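Local coordinates for protein putative peptidyl-arginine deiminase (Chlorobium tepidum, PDB 1XKN) that probably acts as a deiminase that hydrolyses the guanidino group of agmatine or of arginine in peptides, at residues E119-G124 against G152-G157; L168-A173 against V202-D207; L175-R180 against D213-V218; D278-P283 against L330-G335. All coordinates share one frame; numbering follows the deposited sequence.

All four contacts are partly buried, yet they differ in chemistry according to their place in the fold. Contact 2 is regular: two parallel strands joined by backbone bonds and apolar side chains. Contact 1 takes the edge of another sheet into irregular chain, with two backbone bonds and a water. Contact 3 joins loops that follow the two strands of contact 2, and relies on charged and polar side chains. It also touches contact 1, where E156 receives R180 and H217. Contact 4, with D278 and E280 exposed, is the most superficial; it is packed through tryptophan, leucine, isoleucine and proline, and meets contact 3 where L334 touches D213.

Contact 1: residues E119-G124 against G152-G157; sequences EYNAWG and GMVLEG
E119 and V154 face each other as a single parallel bridge pair where two neighbouring strands run out. The backbone of E119 grips the residues flanking V154: E119 N donates to M153 O at 2.7 Å, the donor standing 44° out of the carbonyl plane, and L155 N returns a bond of 3.0 Å to E119 O. The E119 side chain reaches toward G152. Its CB packs on V154 CG2 at 3.7 Å, and CG lies the same distance from G152 C. A bend at chi2 (-60°) turns CD out of line with the chain, and the carboxylate divides its work: OE2 accepts a hydrogen bond from a water, which in turn accepts from G152 N, whereas OE1 is held by N134, a ligand of the bound sodium ion, which lies about 4 Å from the nearest atom of this side chain. Farther on, E156 brings CD to 4.1 Å from W123 CD1 at the indole edge, its carboxylate plane 72° from the ring; R180 and H217 take its two oxygens. The bridge prolongs the parallel pairing of strand 110-119 with the edge strand 148-152, while M153 and L155 pack against helix 186-197.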
loop_
_atom_site.group_PDB
_atom_site.type_symbol
_atom_site.label_atom_id
_atom_site.label_comp_id
_atom_site.label_asym_id
_atom_site.label_seq_id
_atom_site.Cartn_x
_atom_site.Cartn_y
_atom_site.Cartn_z
ATOM N N GLU A 119 4.695 12.444 7.735
ATOM C CA GLU A 119 6.116 12.555 7.450
ATOM C C GLU A 119 6.658 11.211 6.992
ATOM O O GLU A 119 6.115 10.161 7.330
ATOM C CB GLU A 119 6.878 13.027 8.690
ATOM C CG GLU A 119 6.601 14.468 9.048
ATOM C CD GLU A 119 6.981 15.415 7.930
ATOM O OE1 GLU A 119 8.190 15.536 7.636
ATOM O OE2 GLU A 119 6.071 16.038 7.340
ATOM N N TYR A 120 7.729 11.258 6.210
ATOM C CA TYR A 120 8.373 10.059 5.701
ATOM C C TYR A 120 9.853 10.162 6.038
ATOM O O TYR A 120 10.448 11.237 5.900
ATOM C CB TYR A 120 8.203 9.968 4.180
ATOM C CG TYR A 120 8.832 8.746 3.540
ATOM C CD1 TYR A 120 8.313 7.473 3.766
ATOM C CD2 TYR A 120 9.933 8.865 2.687
ATOM C CE1 TYR A 120 8.869 6.346 3.160
ATOM C CE2 TYR A 120 10.498 7.741 2.075
ATOM C CZ TYR A 120 9.957 6.485 2.317
ATOM O OH TYR A 120 10.498 5.370 1.712
ATOM N N ASN A 121 10.451 9.064 6.493
ATOM C CA ASN A 121 11.878 9.079 6.805
ATOM C C ASN A 121 12.621 7.823 6.349
ATOM O O ASN A 121 13.548 7.365 7.012
ATOM C CB ASN A 121 12.117 9.337 8.306
ATOM C CG ASN A 121 11.713 8.169 9.206
ATOM O OD1 ASN A 121 11.925 8.221 10.422
ATOM N ND2 ASN A 121 11.147 7.126 8.627
ATOM N N ALA A 122 12.215 7.286 5.200
ATOM C CA ALA A 122 12.839 6.096 4.618
ATOM C C ALA A 122 12.908 4.916 5.582
ATOM O O ALA A 122 13.984 4.386 5.861
ATOM C CB ALA A 122 14.242 6.443 4.112
ATOM N N TRP A 123 11.742 4.513 6.076
ATOM C CA TRP A 123 11.616 3.393 7.003
ATOM C C TRP A 123 12.574 3.467 8.195
ATOM O O TRP A 123 13.274 2.498 8.496
ATOM C CB TRP A 123 11.820 2.059 6.263
ATOM C CG TRP A 123 10.957 1.870 5.031
ATOM C CD1 TRP A 123 9.726 2.418 4.796
ATOM C CD2 TRP A 123 11.250 1.043 3.893
ATOM N NE1 TRP A 123 9.237 1.982 3.582
ATOM C CE2 TRP A 123 10.152 1.140 3.008
ATOM C CE3 TRP A 123 12.335 0.229 3.537
ATOM C CZ2 TRP A 123 10.107 0.452 1.788
ATOM C CZ3 TRP A 123 12.290 -0.456 2.322
ATOM C CH2 TRP A 123 11.182 -0.339 1.464
ATOM N N GLY A 124 12.604 4.609 8.873
ATOM C CA GLY A 124 13.471 4.754 10.030
ATOM C C GLY A 124 14.882 5.206 9.709
ATOM O O GLY A 124 15.820 4.892 10.442
ATOM N N GLY A 152 2.815 16.128 10.857
ATOM C CA GLY A 152 4.093 16.269 11.528
ATOM C C GLY A 152 4.571 14.962 12.135
ATOM O O GLY A 152 5.608 14.919 12.801
HETATM N N MSE A 153 3.814 13.893 11.903
HETATM C CA MSE A 153 4.151 12.571 12.432
HETATM C C MSE A 153 4.553 11.627 11.303
HETATM O O MSE A 153 3.953 11.647 10.229
HETATM C CB MSE A 153 2.945 11.987 13.182
HETATM C CG MSE A 153 3.185 10.609 13.797
HETATM SE SE MSE A 153 1.610 9.853 14.657
HETATM C CE MSE A 153 1.217 8.460 13.369
ATOM N N VAL A 154 5.571 10.807 11.545
ATOM C CA VAL A 154 6.024 9.852 10.542
ATOM C C VAL A 154 5.039 8.692 10.462
ATOM O O VAL A 154 4.683 8.095 11.479
ATOM C CB VAL A 154 7.425 9.291 10.889
ATOM C CG1 VAL A 154 7.809 8.176 9.914
ATOM C CG2 VAL A 154 8.457 10.410 10.839
ATOM N N LEU A 155 4.591 8.390 9.248
ATOM C CA LEU A 155 3.658 7.292 9.025
ATOM C C LEU A 155 3.703 6.871 7.566
ATOM O O LEU A 155 3.633 7.711 6.668
ATOM C CB LEU A 155 2.224 7.706 9.380
ATOM C CG LEU A 155 1.193 6.577 9.275
ATOM C CD1 LEU A 155 1.449 5.566 10.388
ATOM C CD2 LEU A 155 -0.223 7.135 9.382
ATOM N N GLU A 156 3.837 5.569 7.339
ATOM C CA GLU A 156 3.855 5.031 5.986
ATOM C C GLU A 156 2.500 4.386 5.735
ATOM O O GLU A 156 1.939 3.741 6.620
ATOM C CB GLU A 156 4.944 3.966 5.827
ATOM C CG GLU A 156 6.359 4.474 6.016
ATOM C CD GLU A 156 6.958 4.046 7.337
ATOM O OE1 GLU A 156 7.677 4.860 7.954
ATOM O OE2 GLU A 156 6.726 2.887 7.750
ATOM N N GLY A 157 1.980 4.550 4.525
ATOM C CA GLY A 157 0.695 3.961 4.200
ATOM C C GLY A 157 0.704 2.448 4.315
ATOM O O GLY A 157 -0.324 1.835 4.608
HETATM O O HOH W 1 3.479 16.126 8.099
#

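Contact 2: residues L168-A173 against V202-D207; sequences LLTTTA and VLWLGD
L168 to T171 pair with V202 to L205 in parallel register, the two strands of a beta-alpha-beta crossover whose connection includes helix 186-197. Parallel pairing makes the donors and acceptors alternate. L203 N donates to L168 O at 2.8 Å, and the L203 carbonyl oxygen passes the pattern back by accepting from T170 N. L205 N then reaches T170 O at 2.9 Å, and L205 O accepts from T172 N, although T172 already belongs to the helix that starts here. The backbone ladder therefore runs past the end of the strand, with a weak last rung from A173 N to G206 O at 3.3 Å. G206 N is satisfied from elsewhere, by the side chain of N249 on helix 243-253.

The hydroxyls of T170 and T171 find partners outside the pair. T171 stands at the N-cap: its OG1 lies between the backbone N and the carbonyl carbon (chi1 66°), where it accepts from C174 N and also bonds to G216 O. T170 OG1 bonds to A159 O, and E190 takes the indole N-H of W204. On the face shared by L169, L203, T171 and L205 the leucines make apolar contacts, with L169 CD1 3.6 Å from L205 CG as the two side chains cross at a slant. On the other face, T170 and W204 lie side by side, and the methyl CG2 of T170 makes a CH-pi contact 3.9 Å from the centroid of the six-membered ring of W204, 20° off its normal.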
loop_
_atom_site.group_PDB
_atom_site.type_symbol
_atom_site.label_atom_id
_atom_site.label_comp_id
_atom_site.label_asym_id
_atom_site.label_seq_id
_atom_site.Cartn_x
_atom_site.Cartn_y
_atom_site.Cartn_z
ATOM N N LEU A 168 -8.688 0.227 12.223
ATOM C CA LEU A 168 -7.384 0.416 11.600
ATOM C C LEU A 168 -6.467 -0.664 12.156
ATOM O O LEU A 168 -6.297 -0.791 13.373
ATOM C CB LEU A 168 -6.823 1.814 11.895
ATOM C CG LEU A 168 -5.450 2.123 11.283
ATOM C CD1 LEU A 168 -5.315 3.616 11.027
ATOM C CD2 LEU A 168 -4.336 1.630 12.204
ATOM N N LEU A 169 -5.901 -1.448 11.245
ATOM C CA LEU A 169 -4.998 -2.541 11.588
ATOM C C LEU A 169 -3.556 -2.082 11.383
ATOM O O LEU A 169 -3.232 -1.466 10.367
ATOM C CB LEU A 169 -5.292 -3.743 10.685
ATOM C CG LEU A 169 -4.555 -5.051 10.959
ATOM C CD1 LEU A 169 -5.017 -5.613 12.294
ATOM C CD2 LEU A 169 -4.830 -6.053 9.840
ATOM N N THR A 170 -2.691 -2.378 12.349
ATOM C CA THR A 170 -1.285 -1.986 12.247
ATOM C C THR A 170 -0.424 -2.965 13.038
ATOM O O THR A 170 -0.917 -3.998 13.492
ATOM C CB THR A 170 -1.079 -0.544 12.778
ATOM O OG1 THR A 170 0.246 -0.098 12.464
ATOM C CG2 THR A 170 -1.279 -0.488 14.288
ATOM N N THR A 171 0.862 -2.662 13.191
ATOM C CA THR A 171 1.738 -3.547 13.954
ATOM C C THR A 171 2.534 -2.767 14.981
ATOM O O THR A 171 2.920 -1.617 14.756
ATOM C CB THR A 171 2.751 -4.302 13.062
ATOM O OG1 THR A 171 3.668 -3.368 12.482
ATOM C CG2 THR A 171 2.034 -5.066 11.965
ATOM N N THR A 172 2.779 -3.406 16.116
ATOM C CA THR A 172 3.557 -2.793 17.178
ATOM C C THR A 172 4.998 -2.681 16.692
ATOM O O THR A 172 5.681 -1.694 16.955
ATOM C CB THR A 172 3.497 -3.653 18.453
ATOM O OG1 THR A 172 2.160 -3.641 18.965
ATOM C CG2 THR A 172 4.448 -3.117 19.513
ATOM N N ALA A 173 5.446 -3.696 15.960
ATOM C CA ALA A 173 6.805 -3.718 15.440
ATOM C C ALA A 173 7.157 -2.458 14.660
ATOM O O ALA A 173 8.276 -1.953 14.760
ATOM C CB ALA A 173 7.008 -4.947 14.559
ATOM N N VAL A 202 -8.014 1.029 17.084
ATOM C CA VAL A 202 -6.757 0.599 16.501
ATOM C C VAL A 202 -6.463 -0.819 16.959
ATOM O O VAL A 202 -6.443 -1.109 18.158
ATOM C CB VAL A 202 -5.586 1.512 16.926
ATOM C CG1 VAL A 202 -4.293 1.034 16.281
ATOM C CG2 VAL A 202 -5.880 2.951 16.526
ATOM N N LEU A 203 -6.248 -1.704 15.992
ATOM C CA LEU A 203 -5.955 -3.103 16.274
ATOM C C LEU A 203 -4.461 -3.325 16.089
ATOM O O LEU A 203 -3.953 -3.294 14.965
ATOM C CB LEU A 203 -6.740 -3.998 15.312
ATOM C CG LEU A 203 -8.263 -3.850 15.305
ATOM C CD1 LEU A 203 -8.843 -4.643 14.149
ATOM C CD2 LEU A 203 -8.839 -4.332 16.630
ATOM N N TRP A 204 -3.759 -3.556 17.191
ATOM C CA TRP A 204 -2.316 -3.751 17.141
ATOM C C TRP A 204 -1.831 -5.187 17.029
ATOM O O TRP A 204 -1.933 -5.959 17.984
ATOM C CB TRP A 204 -1.652 -3.127 18.372
ATOM C CG TRP A 204 -1.809 -1.652 18.489
ATOM C CD1 TRP A 204 -2.867 -0.974 19.022
ATOM C CD2 TRP A 204 -0.854 -0.662 18.091
ATOM N NE1 TRP A 204 -2.626 0.383 18.985
ATOM C CE2 TRP A 204 -1.400 0.600 18.413
ATOM C CE3 TRP A 204 0.410 -0.720 17.487
ATOM C CZ2 TRP A 204 -0.723 1.795 18.160
ATOM C CZ3 TRP A 204 1.084 0.472 17.233
ATOM C CH2 TRP A 204 0.512 1.713 17.568
ATOM N N LEU A 205 -1.295 -5.541 15.865
ATOM C CA LEU A 205 -0.739 -6.875 15.665
ATOM C C LEU A 205 0.702 -6.813 16.164
ATOM O O LEU A 205 1.164 -5.752 16.589
ATOM C CB LEU A 205 -0.772 -7.268 14.187
ATOM C CG LEU A 205 -2.175 -7.423 13.588
ATOM C CD1 LEU A 205 -2.060 -7.789 12.111
ATOM C CD2 LEU A 205 -2.935 -8.505 14.345
ATOM N N GLY A 206 1.414 -7.932 16.099
ATOM C CA GLY A 206 2.776 -7.957 16.603
ATOM C C GLY A 206 3.927 -7.732 15.644
ATOM O O GLY A 206 4.122 -6.630 15.126
ATOM N N ASP A 207 4.710 -8.784 15.430
ATOM C CA ASP A 207 5.871 -8.725 14.548
ATOM C C ASP A 207 5.490 -8.993 13.098
ATOM O O ASP A 207 4.412 -9.515 12.813
ATOM C CB ASP A 207 6.915 -9.754 14.991
ATOM C CG ASP A 207 7.565 -9.395 16.316
ATOM O OD1 ASP A 207 8.166 -10.291 16.940
ATOM O OD2 ASP A 207 7.488 -8.217 16.722
#

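Contact 3: residues L175-R180 against D213-V218; sequences LLNPNR and DTDGHV
D215 and R180 carry this contact, with N177 bringing the next largest share of buried surface. R180 NH2 forms a salt bridge with D215 OD2 at 2.9 Å, using the anti lone pair of that oxygen and staying close to the guanidinium plane, while the two planar groups are turned 66° apart. The same oxygen is met from above its carboxylate plane by N179 ND2 at 3.1 Å, and K126 adds a second salt bridge to it. Since R180 NH2 also donates to N179 OD1 at 2.8 Å, three side chains close a ring of bonds that restrains the guanidinium. Its other terminal nitrogen, NH1, reaches T214 O at 2.8 Å, so that the arginine spans side chain and backbone of the opposite loop. N177 crosses D215 at about a right angle, ND2 3.6 Å from D215 CG; its own OD1 accepts from N179 N in an Asx turn that shapes the loop presenting N179. In the partner loop, T214 OG1 accepts from H217 N, an ST motif, and is itself bonded to D212. Such paired loops, each following one of two adjacent parallel strands, are consistent with the alpha/beta propeller of guanidino-group-modifying enzymes, in which loops of this kind surround the central active-site region.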
loop_
_atom_site.group_PDB
_atom_site.type_symbol
_atom_site.label_atom_id
_atom_site.label_comp_id
_atom_site.label_asym_id
_atom_site.label_seq_id
_atom_site.Cartn_x
_atom_site.Cartn_y
_atom_site.Cartn_z
ATOM N N LEU A 175 4.826 0.744 14.068
ATOM C CA LEU A 175 4.371 1.984 14.682
ATOM C C LEU A 175 4.908 2.289 16.073
ATOM O O LEU A 175 4.788 3.418 16.543
ATOM C CB LEU A 175 2.838 2.058 14.678
ATOM C CG LEU A 175 2.267 2.923 13.546
ATOM C CD1 LEU A 175 2.673 2.342 12.198
ATOM C CD2 LEU A 175 0.753 3.008 13.653
ATOM N N LEU A 176 5.495 1.306 16.745
ATOM C CA LEU A 176 6.057 1.584 18.058
ATOM C C LEU A 176 7.582 1.517 18.023
ATOM O O LEU A 176 8.235 1.603 19.060
ATOM C CB LEU A 176 5.496 0.632 19.126
ATOM C CG LEU A 176 4.022 0.867 19.495
ATOM C CD1 LEU A 176 3.658 0.036 20.718
ATOM C CD2 LEU A 176 3.794 2.349 19.792
ATOM N N ASN A 177 8.156 1.380 16.829
ATOM C CA ASN A 177 9.610 1.343 16.722
ATOM C C ASN A 177 10.125 2.760 16.964
ATOM O O ASN A 177 9.658 3.717 16.345
ATOM C CB ASN A 177 10.060 0.866 15.333
ATOM C CG ASN A 177 11.559 0.610 15.266
ATOM O OD1 ASN A 177 12.361 1.447 15.675
ATOM N ND2 ASN A 177 11.941 -0.548 14.743
ATOM N N PRO A 178 11.085 2.916 17.887
ATOM C CA PRO A 178 11.644 4.237 18.193
ATOM C C PRO A 178 12.224 4.990 16.995
ATOM O O PRO A 178 12.390 6.211 17.058
ATOM C CB PRO A 178 12.707 3.922 19.244
ATOM C CG PRO A 178 12.113 2.759 19.966
ATOM C CD PRO A 178 11.591 1.903 18.832
ATOM N N ASN A 179 12.529 4.280 15.912
ATOM C CA ASN A 179 13.104 4.941 14.744
ATOM C C ASN A 179 12.097 5.719 13.904
ATOM O O ASN A 179 12.477 6.389 12.942
ATOM C CB ASN A 179 13.869 3.947 13.846
ATOM C CG ASN A 179 12.968 2.925 13.165
ATOM O OD1 ASN A 179 11.770 3.136 13.003
ATOM N ND2 ASN A 179 13.563 1.815 12.735
ATOM N N ARG A 180 10.819 5.655 14.262
ATOM C CA ARG A 180 9.818 6.390 13.496
ATOM C C ARG A 180 9.486 7.726 14.156
ATOM O O ARG A 180 9.764 8.789 13.593
ATOM C CB ARG A 180 8.550 5.548 13.318
ATOM C CG ARG A 180 8.735 4.307 12.432
ATOM C CD ARG A 180 9.413 4.647 11.105
ATOM N NE ARG A 180 9.076 3.706 10.036
ATOM C CZ ARG A 180 9.534 2.462 9.939
ATOM N NH1 ARG A 180 9.154 1.695 8.924
ATOM N NH2 ARG A 180 10.378 1.984 10.842
ATOM N N ASP A 213 12.564 -4.838 5.629
ATOM C CA ASP A 213 13.314 -3.650 6.039
ATOM C C ASP A 213 12.424 -2.515 6.547
ATOM O O ASP A 213 12.923 -1.443 6.895
ATOM C CB ASP A 213 14.156 -3.127 4.870
ATOM C CG ASP A 213 15.643 -3.383 5.054
ATOM O OD1 ASP A 213 16.430 -2.894 4.221
ATOM O OD2 ASP A 213 16.023 -4.069 6.024
ATOM N N THR A 214 11.115 -2.744 6.589
ATOM C CA THR A 214 10.184 -1.717 7.055
ATOM C C THR A 214 9.894 -1.860 8.545
ATOM O O THR A 214 9.119 -1.086 9.108
ATOM C CB THR A 214 8.836 -1.778 6.300
ATOM O OG1 THR A 214 8.154 -2.996 6.630
ATOM C CG2 THR A 214 9.058 -1.718 4.796
ATOM N N ASP A 215 10.523 -2.848 9.173
ATOM C CA ASP A 215 10.336 -3.112 10.598
ATOM C C ASP A 215 8.934 -3.618 10.916
ATOM O O ASP A 215 8.329 -3.230 11.921
ATOM C CB ASP A 215 10.638 -1.864 11.427
ATOM C CG ASP A 215 12.063 -1.390 11.254
ATOM O OD1 ASP A 215 12.991 -2.189 11.512
ATOM O OD2 ASP A 215 12.257 -0.222 10.859
ATOM N N GLY A 216 8.409 -4.469 10.038
ATOM C CA GLY A 216 7.104 -5.065 10.270
ATOM C C GLY A 216 5.853 -4.464 9.655
ATOM O O GLY A 216 4.807 -4.465 10.297
ATOM N N HIS A 217 5.925 -3.968 8.424
ATOM C CA HIS A 217 4.727 -3.405 7.802
ATOM C C HIS A 217 3.588 -4.409 7.785
ATOM O O HIS A 217 3.768 -5.570 7.415
ATOM C CB HIS A 217 5.004 -2.962 6.370
ATOM C CG HIS A 217 5.390 -1.523 6.255
ATOM N ND1 HIS A 217 5.577 -0.901 5.041
ATOM C CD2 HIS A 217 5.627 -0.585 7.201
ATOM C CE1 HIS A 217 5.912 0.361 5.243
ATOM N NE2 HIS A 217 5.950 0.578 6.546
ATOM N N VAL A 218 2.406 -3.944 8.164
ATOM C CA VAL A 218 1.237 -4.800 8.201
ATOM C C VAL A 218 0.868 -5.264 6.796
ATOM O O VAL A 218 0.384 -6.383 6.620
ATOM C CB VAL A 218 0.032 -4.059 8.843
ATOM C CG1 VAL A 218 -0.487 -2.968 7.916
ATOM C CG2 VAL A 218 -1.065 -5.052 9.190
#

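Contact 4: residues D278-P283 against L330-G335; sequences DGERLP and LIWGLG
D278 meets W332 from the turn of a two-stranded beta hairpin, 276-277 with 280-281, which packs on the 3-10 segment 330-333. The backbone of D278 and G279, both with positive phi, fits a type I' turn. D278 OD2 comes within 3.5 Å of W332 CZ2, the carboxylate standing almost perpendicular to the ring (88°). Next along the strand, E280 stretches its chain beyond CG to bring OE1 to 3.6 Å from W332 CH2, near the ring plane. This acidic oxygen thus faces the positively polarised rim of the indole, a plausible electrostatic match, and Y277 meets the same indole edge-to-face. L282 then turns inward with CG beside its backbone N (chi1 -52°) and divides its two methyls: CD2 lies in the plane of the W332 ring at its edge, 3.5 Å from CE3, and CD1 packs on I331 CG2 at 3.7 Å. The W332 indole N-H bonds to P30 O, which helps to fix the ring that L282 touches. P283 closes the walk, crossing L334 at a slant with its ring CD 3.9 Å from L334 CD2. Its CG lies 3.7 Å from L334 O. On the carbonyl side, P283 O comes to 3.6 Å from the methyl CD1 of I331.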
loop_
_atom_site.group_PDB
_atom_site.type_symbol
_atom_site.label_atom_id
_atom_site.label_comp_id
_atom_site.label_asym_id
_atom_site.label_seq_id
_atom_site.Cartn_x
_atom_site.Cartn_y
_atom_site.Cartn_z
ATOM N N ASP A 278 21.269 -13.034 -3.485
ATOM C CA ASP A 278 22.520 -12.639 -2.846
ATOM C C ASP A 278 22.623 -13.279 -1.461
ATOM O O ASP A 278 23.260 -12.740 -0.557
ATOM C CB ASP A 278 22.623 -11.109 -2.735
ATOM C CG ASP A 278 23.105 -10.458 -4.019
ATOM O OD1 ASP A 278 23.471 -11.190 -4.964
ATOM O OD2 ASP A 278 23.121 -9.207 -4.089
ATOM N N GLY A 279 21.980 -14.434 -1.309
ATOM C CA GLY A 279 22.004 -15.151 -0.047
ATOM C C GLY A 279 21.182 -14.510 1.056
ATOM O O GLY A 279 21.340 -14.850 2.229
ATOM N N GLU A 280 20.299 -13.588 0.685
ATOM C CA GLU A 280 19.463 -12.900 1.662
ATOM C C GLU A 280 17.985 -13.216 1.470
ATOM O O GLU A 280 17.488 -13.264 0.344
ATOM C CB GLU A 280 19.661 -11.385 1.563
ATOM C CG GLU A 280 21.120 -10.944 1.518
ATOM C CD GLU A 280 21.283 -9.433 1.514
ATOM O OE1 GLU A 280 20.363 -8.725 1.048
ATOM O OE2 GLU A 280 22.344 -8.949 1.963
ATOM N N ARG A 281 17.289 -13.431 2.581
ATOM C CA ARG A 281 15.858 -13.720 2.553
ATOM C C ARG A 281 15.129 -12.430 2.171
ATOM O O ARG A 281 15.408 -11.365 2.726
ATOM C CB ARG A 281 15.402 -14.205 3.938
ATOM C CG ARG A 281 13.934 -14.623 4.037
ATOM C CD ARG A 281 13.653 -15.852 3.188
ATOM N NE ARG A 281 12.292 -16.369 3.343
ATOM C CZ ARG A 281 11.887 -17.149 4.343
ATOM N NH1 ARG A 281 12.733 -17.514 5.296
ATOM N NH2 ARG A 281 10.634 -17.582 4.381
ATOM N N LEU A 282 14.214 -12.530 1.209
ATOM C CA LEU A 282 13.441 -11.382 0.750
ATOM C C LEU A 282 12.027 -11.471 1.331
ATOM O O LEU A 282 11.492 -12.562 1.515
ATOM C CB LEU A 282 13.393 -11.355 -0.780
ATOM C CG LEU A 282 14.764 -11.440 -1.468
ATOM C CD1 LEU A 282 14.600 -11.236 -2.974
ATOM C CD2 LEU A 282 15.703 -10.389 -0.892
ATOM N N PRO A 283 11.403 -10.319 1.623
ATOM C CA PRO A 283 10.052 -10.253 2.197
ATOM C C PRO A 283 8.890 -10.502 1.237
ATOM O O PRO A 283 7.948 -9.713 1.167
ATOM C CB PRO A 283 10.016 -8.856 2.804
ATOM C CG PRO A 283 10.800 -8.059 1.809
ATOM C CD PRO A 283 11.974 -8.967 1.466
ATOM N N LEU A 330 11.085 -7.616 -8.638
ATOM C CA LEU A 330 10.660 -6.421 -7.924
ATOM C C LEU A 330 10.954 -6.531 -6.432
ATOM O O LEU A 330 11.424 -5.574 -5.814
ATOM C CB LEU A 330 9.165 -6.172 -8.133
ATOM C CG LEU A 330 8.604 -4.928 -7.436
ATOM C CD1 LEU A 330 9.290 -3.681 -7.977
ATOM C CD2 LEU A 330 7.095 -4.846 -7.662
ATOM N N ILE A 331 10.691 -7.705 -5.864
ATOM C CA ILE A 331 10.883 -7.942 -4.434
ATOM C C ILE A 331 12.307 -7.720 -3.909
ATOM O O ILE A 331 12.519 -7.619 -2.699
ATOM C CB ILE A 331 10.379 -9.365 -4.046
ATOM C CG1 ILE A 331 10.160 -9.450 -2.533
ATOM C CG2 ILE A 331 11.367 -10.423 -4.494
ATOM C CD1 ILE A 331 9.159 -8.435 -1.999
ATOM N N TRP A 332 13.280 -7.643 -4.813
ATOM C CA TRP A 332 14.665 -7.393 -4.416
ATOM C C TRP A 332 14.716 -5.970 -3.853
ATOM O O TRP A 332 15.647 -5.604 -3.138
ATOM C CB TRP A 332 15.596 -7.537 -5.630
ATOM C CG TRP A 332 17.060 -7.243 -5.380
ATOM C CD1 TRP A 332 17.896 -6.534 -6.196
ATOM C CD2 TRP A 332 17.859 -7.669 -4.262
ATOM N NE1 TRP A 332 19.163 -6.488 -5.659
ATOM C CE2 TRP A 332 19.170 -7.175 -4.474
ATOM C CE3 TRP A 332 17.599 -8.416 -3.109
ATOM C CZ2 TRP A 332 20.213 -7.404 -3.573
ATOM C CZ3 TRP A 332 18.639 -8.647 -2.209
ATOM C CH2 TRP A 332 19.933 -8.140 -2.449
ATOM N N GLY A 333 13.694 -5.180 -4.180
ATOM C CA GLY A 333 13.602 -3.815 -3.685
ATOM C C GLY A 333 13.032 -3.807 -2.274
ATOM O O GLY A 333 12.949 -2.759 -1.629
ATOM N N LEU A 334 12.629 -4.993 -1.815
ATOM C CA LEU A 334 12.080 -5.220 -0.480
ATOM C C LEU A 334 10.626 -4.775 -0.304
ATOM O O LEU A 334 10.159 -4.539 0.814
ATOM C CB LEU A 334 12.980 -4.568 0.579
ATOM C CG LEU A 334 14.474 -4.882 0.422
ATOM C CD1 LEU A 334 15.256 -4.176 1.519
ATOM C CD2 LEU A 334 14.715 -6.389 0.487
ATOM N N GLY A 335 9.919 -4.680 -1.425
ATOM C CA GLY A 335 8.518 -4.294 -1.432
ATOM C C GLY A 335 7.923 -4.789 -2.738
ATOM O O GLY A 335 8.668 -5.050 -3.685
#